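Local coordinates for protein glycerol-3-phosphate dehydrogenase [NAD(P)+] (Coxiella burnetii, PDB 3K96) that probably catalyses the NAD(P)H-dependent reduction of dihydroxyacetone phosphate to sn-glycerol 3-phosphate, a precursor for phospholipid synthesis, at residues L44-A49 with E167-L172; W58-D63 with V106-A111; E145-A148 with Q153-M156; G213-I218 with G248-V253; D227-G232 with Q343-L348. All coordinates share one frame; numbering follows the deposited sequence.

Contact 1 of 5, residues L44-A49 with E167-L172; sequences LALVLA and EVAANL
Val-47 and Val-168 touch by one methyl each. Val-47 CG2 lies 3.4 Å from Val-168 CG1, closer than two methyls normally come. The valines stand roughly perpendicular. They have nearly the same chi1, 165° and 168°, but use different branches. Val-168 offers CG1, which stands opposite its own backbone N. Val-47 offers CG2, which stands opposite its carbonyl carbon. Beside this pair Leu-46 CD1 rests more loosely on Ala-169 CB, at 4.2 Å. The backbones are nearest here, with Leu-46 CA 6.9 Å from Ala-169 CA. No hydrogen bond crosses the contact, and the packing is wholly apolar.

Helix 39-49 follows strand 32-35, with Gly-36 and Gly-38 in the turn and Gly-41 in the first turn of the helix. This strand-turn-helix fits the glycine-rich element of a Rossmann-type dinucleotide fold. The short helix 165-169 packs against it. The side chain of Val-168 is also about 4 Å from those of Trp-40 and Ser-163, predicted to bind NADPH and sn-glycerol 3-phosphate respectively.

Helix 165-169 ends in a Schellman motif. Asn-171 takes a positive phi of 67°, Leu-172 N bonds Glu-167 O at 2.9 Å, and Asn-171 N bonds Val-168 O at 2.8 Å. Arg-50 NH2 bonds the carbonyl O of Ala-169, next to the contact. On the other helix, Leu-46 also packs on Pro-84 and Leu-87. The carboxylate of Glu-167 accepts from the backbone N atoms of Ser-233 and Asn-234 of the second subunit, and Val-168 packs on that Asn-234.

Contact 2 of 5, residues W58-D63 with V106-A111; sequences WSYESD and VVPSFA
The contact lies where two strands of the Rossmann-type sheet, 55-58 and 102-105, run out into loops, and there Tyr-60 meets Val-107, Pro-108 and Ala-111. The side chain of Val-107 also touches the glycine-rich turn, and that of Pro-108 is about 4 Å from Glu-306, predicted to bind NADPH. This is consistent with a place on the rim of the dinucleotide site.

Tyr-60 carries one whole side of the contact. Its CG sits between the backbone N and the carbonyl carbon, chi1 49°, and the ring extends toward segment 106-111. Val-107 CG1 comes to the edge of the ring, in its plane, 3.9 Å from Tyr-60 CE2. The phenol oxygen goes further. Tyr-60 OH lies 3.5 Å from Pro-108 CD, the proline ring facing the incoming tyrosine. Tyr-60 OH is also 4.0 Å from Ala-111 CB.

Each side has its own local order. Glu-61 N bonds Ser-59 OG at 3.3 Å, an ST turn just round Tyr-60. Glu-61 OE2 makes a salt bridge with Arg-76 and a hydrogen bond with Tyr-77 OH. Opposite, Ala-111 N bonds Pro-108 O at 2.9 Å, and Pro-108 CB sits 3.4 Å above one face of the Phe-110 ring, toward its rim. Ser-109 N bonds Glu-306 OE2.

Across the contact the hydroxyl meets aliphatic carbon and makes no hydrogen bond. The two segments therefore touch by van der Waals packing alone, with the tyrosine side exposed and the Val-107 and Ala-111 side buried.

Contact 3 of 5, residues E145-A148 with Q153-M156; sequences EVVA and QVPM
Helix 143-151 turns back through a short loop into strand 156-160, and Val-147 and Ala-148 of the helix meet Gln-153, Val-154 and Met-156 of the return. This is an alpha-to-beta connection of the Rossmann-type domain.

Val-147 and Met-156 run antiparallel alongside each other. Met-156 SD lies 3.7 Å from Val-147 CG1 and 3.8 Å from Val-147 CB. The methionine chain bends at its last torsion, chi3 -76°, and this turns its methyl to the next helix residue, with Met-156 CE 4.1 Å from Ala-148 CB. Val-147 CG1 is shared, for Val-154 CG2 also reaches it at 4.0 Å, coming squarely across the first valine.

Gln-153 points its CB away from the helix, but the chain folds back at chi2, -70°. Its amide then meets the alanine methyl. Ala-148 CB is 3.4 Å from Gln-153 NE2 and 3.5 Å from Gln-153 OE1 and Gln-153 CD. These near-equal distances place the methyl off the amide plane. No hydrogen bond joins the two segments.

The contact is mostly buried. Val-147 also packs on Ile-129 and Trp-131 of strand 128-131, and on Phe-112 and Ile-116 of helix 109-119. Met-156 packs on Trp-131, while its backbone O bonds Ser-180 OG at the end of strand 174-180, and its N bonds Asn-181 OD1 just past it.

Contact 4 of 5, residues G213-I218 with G248-V253; sequences GSVKNI and GRLVSV
Lys-216 NZ has one firm partner, Thr-273 OG1, and two weak ones. These are a weak bond to Asn-217 OD1 at 3.2 Å and a long, weak ion pair with Asp-269 OD1. Lys-216 is the predicted proton acceptor of the active site, and both it and Asp-269 are predicted to bind sn-glycerol 3-phosphate. The lysine is on the helix but plays no part in the contact with segment 248-253. That contact is made by its two predecessors in the chain.

Val-215 CG2 lies 3.5 Å from Leu-250 CD2, a close apolar pair. Leu-250 has its CG opposite the backbone N, chi1 -178°, and its CD2 branch reaches across between the helices, whose nearest CA atoms, Val-215 CA and Leu-250 CA, are 9.0 Å apart. Ser-214 OG borders the same methyl more loosely, 4.4 Å from Leu-250 CD2. The polar need of this buried hydroxyl is met by Leu-211 O in its own helix. No hydrogen bond crosses the contact.

Helix 206-228 is kinked here. The regular helical bonds of Asn-217 N and Ile-218 N to the turn before are missing. Ile-218 N makes only a weak bond, three residues back, to Val-215 O at 3.1 Å. The bend thus falls just after the predicted proton acceptor, Lys-216.

Helix 307-320 covers another part of this helix, with Val-314 on Ser-214 and on Ile-218, and Asn-310 on Ile-218. Leu-250 packs further on Leu-211 of helix 206-228, and on Ile-323 in the loop before helix 326-336.

Contact 5 of 5, residues D227-G232 with Q343-L348; sequences DGLKLG and QAVQEL
Val-345 spreads its two methyls toward two leucines. At chi1 177° its CG1 is opposite the backbone N and its CG2 opposite the carbonyl carbon. CG1 takes Leu-231 and CG2 takes Leu-229. Leu-231 CD1 is 3.4 Å from Val-345 CG1, a tight fit, as the leucine passes along the flank of the valine. Leu-229 CD1 meets Val-345 CG2 tip to tip at 3.9 Å. Both leucine CD1 atoms are also 4.1 Å from Val-345 CB. The contact has no hydrogen bond across it.

On the helix bearing the valine, Gln-343 NE2 bonds Glu-347 OE2 at 2.6 Å, nearly straight at 172°, on the syn side of the carboxylate, though well out of its plane. Glu-347 OE1 goes to Arg-333 and Gln-330. At the subunit border Leu-231 packs on Arg-197 of the second subunit.

Between the leucines, Lys-230 has a positive phi of 58° and Lys-230 N bonds Asp-227 O at 2.7 Å. Helix 206-228 thus ends in a Schellman motif, and Gly-232 is the N-cap of helix 233-253. The arrangement is a tight helix-to-helix turn in the all-helical C-terminal part, packed against helix 341-349.

In the fold
Contacts 1, 2 and 3 belong to the N-terminal, Rossmann-type part, contacts 4 and 5 to the helical C-terminal part. Contacts 1 and 2 touch directly, through Leu-44 CD1 and Val-106 CG2 at 3.9 Å. Contact 3 stands apart, its nearest atoms about 8 Å from those of contact 2. Contact 4 holds the predicted catalytic Lys-216 and comes within about 7 Å of contact 2 by nearest atoms, across the chain's centre. The predicted cofactor and substrate residues lie around these two and contact 1. Contact 5 shares helix 206-228 with contact 4, their centres about 21 Å apart. Contacts 1 and 5, about 36 Å apart by centres, both touch the second subunit.

Contact 1 of 5, residues L44-A49 with E167-L172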
# COMPACT_ATOMS: atom_id res chain seq x y z
N LEU A 44 19.63 6.92 -12.20
CA LEU A 44 20.56 7.26 -11.11
C LEU A 44 21.76 8.05 -11.67
O LEU A 44 22.25 9.01 -11.05
CB LEU A 44 21.03 5.99 -10.40
CG LEU A 44 20.04 5.38 -9.41
CD1 LEU A 44 20.39 3.92 -9.12
CD2 LEU A 44 19.96 6.25 -8.14
N ALA A 45 22.22 7.65 -12.85
CA ALA A 45 23.35 8.33 -13.49
C ALA A 45 22.99 9.77 -13.81
O ALA A 45 23.84 10.67 -13.70
CB ALA A 45 23.80 7.57 -14.76
N LEU A 46 21.72 10.00 -14.18
CA LEU A 46 21.26 11.35 -14.48
C LEU A 46 21.15 12.18 -13.23
O LEU A 46 21.50 13.35 -13.24
CB LEU A 46 19.89 11.34 -15.18
CG LEU A 46 19.86 10.89 -16.63
CD1 LEU A 46 18.43 10.73 -17.11
CD2 LEU A 46 20.65 11.91 -17.47
N VAL A 47 20.60 11.61 -12.16
CA VAL A 47 20.49 12.35 -10.92
C VAL A 47 21.85 12.92 -10.52
O VAL A 47 21.96 14.09 -10.16
CB VAL A 47 19.94 11.47 -9.79
CG1 VAL A 47 20.16 12.13 -8.44
CG2 VAL A 47 18.43 11.15 -10.03
N LEU A 48 22.89 12.08 -10.58
CA LEU A 48 24.23 12.52 -10.19
C LEU A 48 24.87 13.45 -11.23
O LEU A 48 25.40 14.49 -10.88
CB LEU A 48 25.14 11.30 -9.96
CG LEU A 48 24.68 10.33 -8.86
CD1 LEU A 48 25.55 9.09 -8.80
CD2 LEU A 48 24.62 11.02 -7.50
N ALA A 49 24.82 13.07 -12.50
CA ALA A 49 25.47 13.86 -13.56
C ALA A 49 24.85 15.27 -13.67
O ALA A 49 25.57 16.26 -13.91
CB ALA A 49 25.46 13.10 -14.93
N GLU A 167 9.98 8.43 -13.67
CA GLU A 167 9.60 9.57 -12.81
C GLU A 167 10.82 10.27 -12.20
O GLU A 167 10.83 11.50 -12.00
CB GLU A 167 8.60 9.15 -11.72
CG GLU A 167 7.24 8.66 -12.30
CD GLU A 167 6.15 8.44 -11.22
OE1 GLU A 167 6.51 8.28 -10.03
OE2 GLU A 167 4.93 8.44 -11.57
N VAL A 168 11.85 9.48 -11.89
CA VAL A 168 13.10 10.03 -11.37
C VAL A 168 13.73 10.87 -12.49
O VAL A 168 14.10 12.01 -12.26
CB VAL A 168 14.05 8.95 -10.86
CG1 VAL A 168 15.49 9.54 -10.59
CG2 VAL A 168 13.45 8.28 -9.63
N ALA A 169 13.78 10.34 -13.71
CA ALA A 169 14.36 11.10 -14.84
C ALA A 169 13.61 12.40 -15.06
O ALA A 169 14.22 13.42 -15.42
CB ALA A 169 14.37 10.26 -16.14
N ALA A 170 12.29 12.38 -14.82
CA ALA A 170 11.46 13.56 -14.98
C ALA A 170 11.57 14.48 -13.79
O ALA A 170 10.95 15.53 -13.77
CB ALA A 170 9.96 13.15 -15.21
N ASN A 171 12.35 14.10 -12.80
CA ASN A 171 12.56 14.92 -11.62
C ASN A 171 11.31 15.10 -10.74
O ASN A 171 11.15 16.12 -10.10
CB ASN A 171 13.15 16.29 -11.99
CG ASN A 171 13.74 17.01 -10.80
OD1 ASN A 171 14.39 16.41 -9.95
ND2 ASN A 171 13.54 18.32 -10.74
N LEU A 172 10.44 14.09 -10.74
CA LEU A 172 9.27 14.07 -9.86
C LEU A 172 9.73 13.61 -8.45
O LEU A 172 10.67 12.83 -8.34
CB LEU A 172 8.21 13.14 -10.42
CG LEU A 172 7.58 13.66 -11.72
CD1 LEU A 172 6.67 12.62 -12.37
CD2 LEU A 172 6.82 15.00 -11.49

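Contact 2 of 5, residues W58-D63 with V106-A111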
# COMPACT_ATOMS: atom_id res chain seq x y z
N TRP A 58 28.33 2.02 -17.46
CA TRP A 58 28.74 0.83 -18.22
C TRP A 58 27.58 -0.11 -18.48
O TRP A 58 26.69 -0.29 -17.64
CB TRP A 58 29.81 0.08 -17.42
CG TRP A 58 30.26 -1.25 -18.00
CD1 TRP A 58 31.22 -1.44 -18.97
CD2 TRP A 58 29.83 -2.56 -17.60
NE1 TRP A 58 31.38 -2.79 -19.21
CE2 TRP A 58 30.55 -3.49 -18.38
CE3 TRP A 58 28.90 -3.04 -16.65
CZ2 TRP A 58 30.37 -4.87 -18.25
CZ3 TRP A 58 28.73 -4.41 -16.51
CH2 TRP A 58 29.46 -5.31 -17.32
N SER A 59 27.60 -0.70 -19.66
CA SER A 59 26.63 -1.68 -20.05
C SER A 59 27.35 -2.86 -20.63
O SER A 59 28.33 -2.69 -21.37
CB SER A 59 25.71 -1.10 -21.14
OG SER A 59 24.80 -2.09 -21.59
N TYR A 60 26.87 -4.06 -20.32
CA TYR A 60 27.47 -5.29 -20.87
C TYR A 60 26.97 -5.63 -22.30
O TYR A 60 27.56 -6.47 -22.98
CB TYR A 60 27.30 -6.48 -19.93
CG TYR A 60 25.90 -6.72 -19.38
CD1 TYR A 60 24.97 -7.44 -20.09
CD2 TYR A 60 25.55 -6.24 -18.11
CE1 TYR A 60 23.70 -7.67 -19.58
CE2 TYR A 60 24.29 -6.46 -17.59
CZ TYR A 60 23.37 -7.17 -18.32
OH TYR A 60 22.11 -7.40 -17.81
N GLU A 61 25.89 -4.96 -22.75
CA GLU A 61 25.37 -5.12 -24.12
C GLU A 61 26.22 -4.14 -24.98
O GLU A 61 25.95 -2.95 -25.02
CB GLU A 61 23.86 -4.76 -24.14
CG GLU A 61 22.99 -5.48 -23.04
CD GLU A 61 21.54 -4.91 -22.90
OE1 GLU A 61 20.76 -5.41 -22.05
OE2 GLU A 61 21.17 -3.97 -23.63
N SER A 62 27.27 -4.63 -25.65
CA SER A 62 28.24 -3.75 -26.40
C SER A 62 27.72 -2.80 -27.51
O SER A 62 28.24 -1.67 -27.70
CB SER A 62 29.39 -4.61 -26.94
OG SER A 62 30.05 -5.26 -25.86
N ASP A 63 26.73 -3.29 -28.26
CA ASP A 63 26.09 -2.49 -29.28
C ASP A 63 25.35 -1.32 -28.61
O ASP A 63 25.11 -0.29 -29.22
CB ASP A 63 25.13 -3.37 -30.08
CG ASP A 63 24.28 -4.28 -29.19
OD1 ASP A 63 24.68 -4.54 -28.03
OD2 ASP A 63 23.21 -4.74 -29.65
N VAL A 106 23.73 -1.73 -10.78
CA VAL A 106 22.29 -1.70 -11.00
C VAL A 106 21.90 -2.63 -12.17
O VAL A 106 21.20 -2.23 -13.08
CB VAL A 106 21.79 -0.26 -11.31
CG1 VAL A 106 20.29 -0.19 -11.19
CG2 VAL A 106 22.41 0.76 -10.34
N VAL A 107 22.37 -3.87 -12.13
CA VAL A 107 22.02 -4.84 -13.15
C VAL A 107 20.90 -5.75 -12.59
O VAL A 107 20.60 -5.74 -11.40
CB VAL A 107 23.25 -5.66 -13.55
CG1 VAL A 107 24.33 -4.73 -14.11
CG2 VAL A 107 23.80 -6.44 -12.37
N PRO A 108 20.25 -6.53 -13.46
CA PRO A 108 19.24 -7.41 -12.89
C PRO A 108 19.84 -8.42 -11.91
O PRO A 108 21.03 -8.75 -12.00
CB PRO A 108 18.67 -8.12 -14.12
CG PRO A 108 18.90 -7.19 -15.24
CD PRO A 108 20.25 -6.57 -14.92
N SER A 109 19.03 -8.93 -10.99
CA SER A 109 19.51 -9.89 -10.01
C SER A 109 20.12 -11.15 -10.64
O SER A 109 21.09 -11.71 -10.11
CB SER A 109 18.38 -10.25 -9.02
OG SER A 109 17.24 -10.72 -9.69
N PHE A 110 19.59 -11.56 -11.79
CA PHE A 110 20.11 -12.73 -12.46
C PHE A 110 21.46 -12.48 -13.13
O PHE A 110 22.06 -13.41 -13.60
CB PHE A 110 19.10 -13.33 -13.48
CG PHE A 110 18.55 -12.32 -14.48
CD1 PHE A 110 19.29 -11.93 -15.60
CD2 PHE A 110 17.26 -11.81 -14.32
CE1 PHE A 110 18.76 -11.03 -16.53
CE2 PHE A 110 16.73 -10.92 -15.24
CZ PHE A 110 17.49 -10.51 -16.35
N ALA A 111 21.91 -11.23 -13.18
CA ALA A 111 23.24 -10.93 -13.75
C ALA A 111 24.25 -10.45 -12.68
O ALA A 111 25.42 -10.23 -12.98
CB ALA A 111 23.12 -9.89 -14.84

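Contact 3 of 5, residues E145-A148 with Q153-M156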
# COMPACT_ATOMS: atom_id res chain seq x y z
N GLU A 145 26.22 -10.64 0.64
CA GLU A 145 27.01 -11.81 0.85
C GLU A 145 27.84 -12.13 -0.41
O GLU A 145 29.04 -12.50 -0.30
CB GLU A 145 26.15 -12.99 1.32
CG GLU A 145 26.97 -14.22 1.69
CD GLU A 145 27.22 -15.13 0.52
OE1 GLU A 145 26.23 -15.46 -0.17
OE2 GLU A 145 28.38 -15.56 0.31
N VAL A 146 27.24 -11.98 -1.59
CA VAL A 146 27.98 -12.21 -2.81
C VAL A 146 29.12 -11.18 -2.87
O VAL A 146 30.26 -11.52 -3.17
CB VAL A 146 27.12 -12.08 -4.05
CG1 VAL A 146 27.97 -12.26 -5.29
CG2 VAL A 146 25.92 -13.09 -4.01
N VAL A 147 28.81 -9.92 -2.56
CA VAL A 147 29.82 -8.90 -2.60
C VAL A 147 30.94 -9.20 -1.57
O VAL A 147 32.13 -9.26 -1.93
CB VAL A 147 29.26 -7.48 -2.39
CG1 VAL A 147 30.40 -6.49 -2.30
CG2 VAL A 147 28.31 -7.05 -3.55
N ALA A 148 30.57 -9.44 -0.32
CA ALA A 148 31.55 -9.68 0.74
C ALA A 148 32.38 -10.95 0.51
O ALA A 148 33.61 -10.92 0.58
CB ALA A 148 30.86 -9.72 2.12
N GLN A 153 35.42 -8.03 2.38
CA GLN A 153 34.58 -7.21 3.22
C GLN A 153 34.80 -5.72 3.02
O GLN A 153 35.29 -5.02 3.91
CB GLN A 153 34.84 -7.58 4.66
CG GLN A 153 34.36 -8.99 4.99
CD GLN A 153 32.82 -9.09 5.00
OE1 GLN A 153 32.10 -8.07 4.91
NE2 GLN A 153 32.31 -10.30 5.13
N VAL A 154 34.42 -5.24 1.86
CA VAL A 154 34.54 -3.85 1.51
C VAL A 154 33.36 -3.05 2.05
O VAL A 154 32.35 -3.61 2.42
CB VAL A 154 34.56 -3.72 -0.02
CG1 VAL A 154 35.81 -4.47 -0.62
CG2 VAL A 154 33.23 -4.25 -0.61
N PRO A 155 33.50 -1.72 2.12
CA PRO A 155 32.33 -0.94 2.48
C PRO A 155 31.20 -1.18 1.43
O PRO A 155 31.43 -1.13 0.22
CB PRO A 155 32.84 0.50 2.43
CG PRO A 155 34.36 0.38 2.64
CD PRO A 155 34.71 -0.90 1.95
N MET A 156 29.98 -1.44 1.92
CA MET A 156 28.85 -1.79 1.07
C MET A 156 27.61 -0.98 1.41
O MET A 156 27.47 -0.52 2.52
CB MET A 156 28.49 -3.25 1.29
CG MET A 156 29.53 -4.23 0.91
SD MET A 156 28.86 -5.90 0.99
CE MET A 156 28.77 -6.30 2.74

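Contact 4 of 5, residues G213-I218 with G248-V253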
# COMPACT_ATOMS: atom_id res chain seq x y z
N GLY A 213 13.27 -6.06 -0.82
CA GLY A 213 13.41 -5.88 -2.25
C GLY A 213 13.41 -7.18 -3.02
O GLY A 213 13.06 -7.21 -4.18
N SER A 214 13.80 -8.28 -2.39
CA SER A 214 13.88 -9.53 -3.13
C SER A 214 12.52 -10.24 -3.21
O SER A 214 12.38 -11.23 -3.92
CB SER A 214 14.92 -10.46 -2.48
OG SER A 214 14.42 -11.00 -1.26
N VAL A 215 11.53 -9.73 -2.49
CA VAL A 215 10.20 -10.32 -2.49
C VAL A 215 9.12 -9.48 -3.20
O VAL A 215 8.15 -10.02 -3.68
CB VAL A 215 9.75 -10.57 -1.06
CG1 VAL A 215 8.33 -11.15 -1.02
CG2 VAL A 215 10.72 -11.54 -0.38
N LYS A 216 9.31 -8.16 -3.30
CA LYS A 216 8.25 -7.31 -3.84
C LYS A 216 7.77 -7.65 -5.25
O LYS A 216 6.58 -7.52 -5.53
CB LYS A 216 8.64 -5.85 -3.81
CG LYS A 216 9.82 -5.54 -4.69
CD LYS A 216 9.55 -4.31 -5.45
CE LYS A 216 10.61 -4.06 -6.48
NZ LYS A 216 10.00 -3.20 -7.54
N ASN A 217 8.67 -8.07 -6.15
CA ASN A 217 8.27 -8.40 -7.51
C ASN A 217 7.49 -9.69 -7.62
O ASN A 217 6.74 -9.88 -8.55
CB ASN A 217 9.47 -8.46 -8.44
CG ASN A 217 10.04 -7.10 -8.74
OD1 ASN A 217 9.34 -6.08 -8.71
ND2 ASN A 217 11.31 -7.08 -9.08
N ILE A 218 7.72 -10.59 -6.68
CA ILE A 218 6.98 -11.83 -6.59
C ILE A 218 5.53 -11.45 -6.23
O ILE A 218 4.56 -11.96 -6.81
CB ILE A 218 7.53 -12.72 -5.45
CG1 ILE A 218 9.02 -13.07 -5.67
CG2 ILE A 218 6.66 -13.97 -5.31
CD1 ILE A 218 9.68 -13.77 -4.45
N GLY A 248 7.71 -9.92 5.94
CA GLY A 248 8.16 -9.69 7.32
C GLY A 248 8.77 -10.93 7.96
O GLY A 248 9.76 -10.85 8.71
N ARG A 249 8.19 -12.09 7.65
CA ARG A 249 8.68 -13.36 8.17
C ARG A 249 10.11 -13.65 7.67
O ARG A 249 10.99 -14.04 8.44
CB ARG A 249 7.73 -14.50 7.78
CG ARG A 249 8.06 -15.81 8.47
CD ARG A 249 6.98 -16.90 8.27
NE ARG A 249 5.67 -16.48 8.76
CZ ARG A 249 4.62 -16.18 8.00
NH1 ARG A 249 3.49 -15.80 8.58
NH2 ARG A 249 4.67 -16.27 6.67
N LEU A 250 10.31 -13.46 6.38
CA LEU A 250 11.61 -13.65 5.79
C LEU A 250 12.63 -12.67 6.41
O LEU A 250 13.73 -13.07 6.80
CB LEU A 250 11.52 -13.42 4.29
CG LEU A 250 12.82 -13.63 3.52
CD1 LEU A 250 13.29 -15.07 3.68
CD2 LEU A 250 12.65 -13.27 2.04
N VAL A 251 12.25 -11.40 6.49
CA VAL A 251 13.08 -10.39 7.07
C VAL A 251 13.43 -10.78 8.52
O VAL A 251 14.61 -10.77 8.93
CB VAL A 251 12.36 -9.02 7.05
CG1 VAL A 251 13.06 -7.99 7.96
CG2 VAL A 251 12.25 -8.52 5.62
N SER A 252 12.40 -11.19 9.27
CA SER A 252 12.59 -11.53 10.67
C SER A 252 13.56 -12.66 10.89
O SER A 252 14.42 -12.58 11.76
CB SER A 252 11.26 -11.88 11.34
OG SER A 252 11.47 -12.02 12.74
N VAL A 253 13.43 -13.71 10.08
CA VAL A 253 14.30 -14.87 10.16
C VAL A 253 15.77 -14.56 9.86
O VAL A 253 16.68 -15.26 10.36
CB VAL A 253 13.81 -15.98 9.21
CG1 VAL A 253 14.87 -17.05 9.04
CG2 VAL A 253 12.49 -16.57 9.71

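Contact 5 of 5, residues D227-G232 with Q343-L348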
# COMPACT_ATOMS: atom_id res chain seq x y z
N ASP A 227 -5.57 -9.13 -10.49
CA ASP A 227 -6.14 -8.09 -11.34
C ASP A 227 -6.50 -8.64 -12.72
O ASP A 227 -7.52 -8.25 -13.30
CB ASP A 227 -5.21 -6.90 -11.46
CG ASP A 227 -5.14 -6.05 -10.20
OD1 ASP A 227 -5.96 -6.25 -9.27
OD2 ASP A 227 -4.26 -5.16 -10.15
N GLY A 228 -5.67 -9.52 -13.25
CA GLY A 228 -5.90 -10.13 -14.53
C GLY A 228 -7.18 -10.95 -14.47
O GLY A 228 -7.91 -11.06 -15.44
N LEU A 229 -7.44 -11.53 -13.31
CA LEU A 229 -8.67 -12.29 -13.10
C LEU A 229 -9.81 -11.33 -12.75
O LEU A 229 -10.92 -11.77 -12.50
CB LEU A 229 -8.48 -13.28 -11.96
CG LEU A 229 -7.56 -14.49 -12.19
CD1 LEU A 229 -7.06 -15.09 -10.86
CD2 LEU A 229 -8.30 -15.54 -13.07
N LYS A 230 -9.52 -10.02 -12.69
CA LYS A 230 -10.52 -9.00 -12.36
C LYS A 230 -11.15 -9.27 -11.01
O LYS A 230 -12.35 -9.07 -10.85
CB LYS A 230 -11.67 -8.98 -13.36
CG LYS A 230 -11.29 -8.90 -14.81
CD LYS A 230 -10.77 -7.58 -15.21
CE LYS A 230 -10.81 -7.51 -16.74
NZ LYS A 230 -10.12 -6.30 -17.25
N LEU A 231 -10.37 -9.72 -10.05
CA LEU A 231 -10.91 -10.02 -8.72
C LEU A 231 -11.18 -8.75 -7.92
O LEU A 231 -11.79 -8.81 -6.84
CB LEU A 231 -10.00 -10.98 -7.97
CG LEU A 231 -9.96 -12.38 -8.59
CD1 LEU A 231 -9.03 -13.30 -7.81
CD2 LEU A 231 -11.39 -13.00 -8.66
N GLY A 232 -10.75 -7.61 -8.45
CA GLY A 232 -11.01 -6.30 -7.82
C GLY A 232 -9.96 -5.72 -6.86
O GLY A 232 -9.02 -6.41 -6.44
N GLN A 343 -7.77 -20.81 -9.56
CA GLN A 343 -7.75 -21.68 -8.40
C GLN A 343 -6.67 -21.22 -7.41
O GLN A 343 -6.90 -21.20 -6.21
CB GLN A 343 -7.49 -23.12 -8.81
CG GLN A 343 -7.21 -24.04 -7.63
CD GLN A 343 -6.65 -25.38 -8.05
OE1 GLN A 343 -6.74 -25.76 -9.22
NE2 GLN A 343 -6.05 -26.09 -7.11
N ALA A 344 -5.51 -20.83 -7.93
CA ALA A 344 -4.40 -20.41 -7.06
C ALA A 344 -4.74 -19.19 -6.18
O ALA A 344 -4.44 -19.16 -4.98
CB ALA A 344 -3.12 -20.13 -7.90
N VAL A 345 -5.35 -18.18 -6.78
CA VAL A 345 -5.66 -16.98 -6.03
C VAL A 345 -6.81 -17.24 -5.08
O VAL A 345 -6.86 -16.67 -3.99
CB VAL A 345 -5.94 -15.78 -6.93
CG1 VAL A 345 -6.34 -14.57 -6.09
CG2 VAL A 345 -4.67 -15.44 -7.79
N GLN A 346 -7.75 -18.10 -5.48
CA GLN A 346 -8.87 -18.41 -4.59
C GLN A 346 -8.42 -19.25 -3.39
O GLN A 346 -9.04 -19.19 -2.32
CB GLN A 346 -10.04 -19.05 -5.35
CG GLN A 346 -10.77 -18.04 -6.25
CD GLN A 346 -11.99 -18.62 -6.94
OE1 GLN A 346 -12.71 -17.91 -7.63
NE2 GLN A 346 -12.23 -19.91 -6.75
N GLU A 347 -7.36 -20.04 -3.55
CA GLU A 347 -6.79 -20.77 -2.41
C GLU A 347 -6.12 -19.76 -1.47
O GLU A 347 -6.20 -19.90 -0.27
CB GLU A 347 -5.78 -21.85 -2.84
CG GLU A 347 -6.41 -23.07 -3.51
CD GLU A 347 -5.39 -24.05 -4.11
OE1 GLU A 347 -4.16 -23.86 -3.93
OE2 GLU A 347 -5.82 -25.01 -4.78
N LEU A 348 -5.46 -18.74 -2.02
CA LEU A 348 -4.80 -17.72 -1.19
C LEU A 348 -5.80 -16.86 -0.42
O LEU A 348 -5.60 -16.59 0.77
CB LEU A 348 -3.93 -16.79 -2.03
CG LEU A 348 -2.63 -17.37 -2.57
CD1 LEU A 348 -1.93 -16.34 -3.45
CD2 LEU A 348 -1.75 -17.81 -1.40